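Local coordinates for rRNA N-glycosidase (Bougainvillea spectabilis, PDB 3CTK), which is a plant ribosome-inactivating protein, a single-chain member of the family with a mixed beta sheet packed against a largely helical region, at residues L117-A121 against A153-L157. Sequence-based numbering, arbitrary orientation.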
loop_
_atom_site.group_PDB
_atom_site.type_symbol
_atom_site.label_atom_id
_atom_site.label_comp_id
_atom_site.label_asym_id
_atom_site.label_seq_id
_atom_site.Cartn_x
_atom_site.Cartn_y
_atom_site.Cartn_z
ATOM N N LEU A 117 11.844 6.660 3.362
ATOM C CA LEU A 117 11.373 7.051 2.037
ATOM C C LEU A 117 11.297 8.564 1.867
ATOM O O LEU A 117 11.710 9.095 0.837
ATOM C CB LEU A 117 9.996 6.442 1.747
ATOM C CG LEU A 117 9.934 4.938 1.457
ATOM C CD1 LEU A 117 8.482 4.500 1.338
ATOM C CD2 LEU A 117 10.691 4.636 0.167
ATOM N N VAL A 118 10.760 9.265 2.861
ATOM C CA VAL A 118 10.656 10.718 2.750
ATOM C C VAL A 118 12.044 11.357 2.764
ATOM O O VAL A 118 12.273 12.370 2.099
ATOM C CB VAL A 118 9.796 11.335 3.887
ATOM C CG1 VAL A 118 8.385 10.764 3.834
ATOM C CG2 VAL A 118 10.434 11.081 5.237
ATOM N N ASN A 119 12.970 10.760 3.510
ATOM C CA ASN A 119 14.333 11.287 3.574
ATOM C C ASN A 119 15.024 11.161 2.219
ATOM O O ASN A 119 15.832 12.011 1.841
ATOM C CB ASN A 119 15.156 10.547 4.634
ATOM C CG ASN A 119 14.839 11.009 6.047
ATOM O OD1 ASN A 119 14.066 11.950 6.246
ATOM N ND2 ASN A 119 15.442 10.352 7.035
ATOM N N ALA A 120 14.707 10.097 1.491
ATOM C CA ALA A 120 15.309 9.874 0.180
ATOM C C ALA A 120 14.615 10.711 -0.890
ATOM O O ALA A 120 15.261 11.233 -1.803
ATOM C CB ALA A 120 15.242 8.385 -0.180
ATOM N N ALA A 121 13.299 10.849 -0.770
ATOM C CA ALA A 121 12.513 11.620 -1.734
ATOM C C ALA A 121 12.700 13.121 -1.525
ATOM O O ALA A 121 12.545 13.912 -2.457
ATOM C CB ALA A 121 11.032 11.258 -1.603
ATOM N N ALA A 153 12.087 6.866 -4.683
ATOM C CA ALA A 153 11.447 7.007 -3.379
ATOM C C ALA A 153 10.093 7.697 -3.554
ATOM O O ALA A 153 9.124 7.359 -2.872
ATOM C CB ALA A 153 12.338 7.815 -2.427
ATOM N N LYS A 154 10.022 8.661 -4.469
ATOM C CA LYS A 154 8.767 9.370 -4.714
ATOM C C LYS A 154 7.725 8.398 -5.260
ATOM O O LYS A 154 6.561 8.438 -4.870
ATOM C CB LYS A 154 8.982 10.517 -5.703
ATOM C CG LYS A 154 9.785 11.677 -5.124
ATOM C CD LYS A 154 10.044 12.776 -6.149
ATOM C CE LYS A 154 8.759 13.460 -6.590
ATOM N NZ LYS A 154 7.819 12.540 -7.299
ATOM N N PHE A 155 8.147 7.524 -6.167
ATOM C CA PHE A 155 7.241 6.532 -6.734
ATOM C C PHE A 155 6.683 5.644 -5.617
ATOM O O PHE A 155 5.474 5.415 -5.540
ATOM C CB PHE A 155 7.976 5.664 -7.759
ATOM C CG PHE A 155 7.255 4.392 -8.101
ATOM C CD1 PHE A 155 6.051 4.423 -8.802
ATOM C CD2 PHE A 155 7.759 3.161 -7.689
ATOM C CE1 PHE A 155 5.360 3.249 -9.082
ATOM C CE2 PHE A 155 7.073 1.977 -7.967
ATOM C CZ PHE A 155 5.872 2.021 -8.663
ATOM N N PHE A 156 7.562 5.144 -4.752
ATOM C CA PHE A 156 7.113 4.285 -3.659
ATOM C C PHE A 156 6.111 4.999 -2.757
ATOM O O PHE A 156 5.090 4.428 -2.388
ATOM C CB PHE A 156 8.303 3.783 -2.829
ATOM C CG PHE A 156 8.994 2.581 -3.420
ATOM C CD1 PHE A 156 10.335 2.637 -3.787
ATOM C CD2 PHE A 156 8.298 1.389 -3.608
ATOM C CE1 PHE A 156 10.975 1.526 -4.330
ATOM C CE2 PHE A 156 8.928 0.271 -4.152
ATOM C CZ PHE A 156 10.270 0.339 -4.514
ATOM N N LEU A 157 6.395 6.247 -2.406
ATOM C CA LEU A 157 5.486 6.998 -1.543
ATOM C C LEU A 157 4.095 7.097 -2.151
ATOM O O LEU A 157 3.090 6.938 -1.455
ATOM C CB LEU A 157 6.040 8.405 -1.275
ATOM C CG LEU A 157 7.248 8.450 -0.334
ATOM C CD1 LEU A 157 7.855 9.845 -0.304
ATOM C CD2 LEU A 157 6.805 8.025 1.057
#
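Two helices of the ribosome-inactivating protein fold pack here, the end of the short helix 114-121 and an early part of the long helix 149-168. Their local axes approach to 8.7 Å and run at 137°, closer to antiparallel than parallel. The contact is apolar, with no hydrogen bond between the segments. L117 is the residue of 117-121 most covered by the other segment. Its CB lies 3.6 Å from L157 CD2, and its CD2 lies 3.9 Å from F156 CB. The CA-to-CB bond of V118 points away, yet its CG1 still lies 4.2 Å from L157 CD2. The CA-to-CB bond of A120 points sideways, and its CB lies 3.7 Å from A153 CB. A121 sits opposite A153, with CA atoms 5.0 Å apart, a closeness that two small side chains allow. F110 touches L117, A120 and A153, and Q150 NE2 hydrogen-bonds to A121 O, tying the helix end to the start of helix 149-168. The A121 methyl also meets K154, CB to CG at 3.8 Å, and L157, CB to CD1 at 3.7 Å.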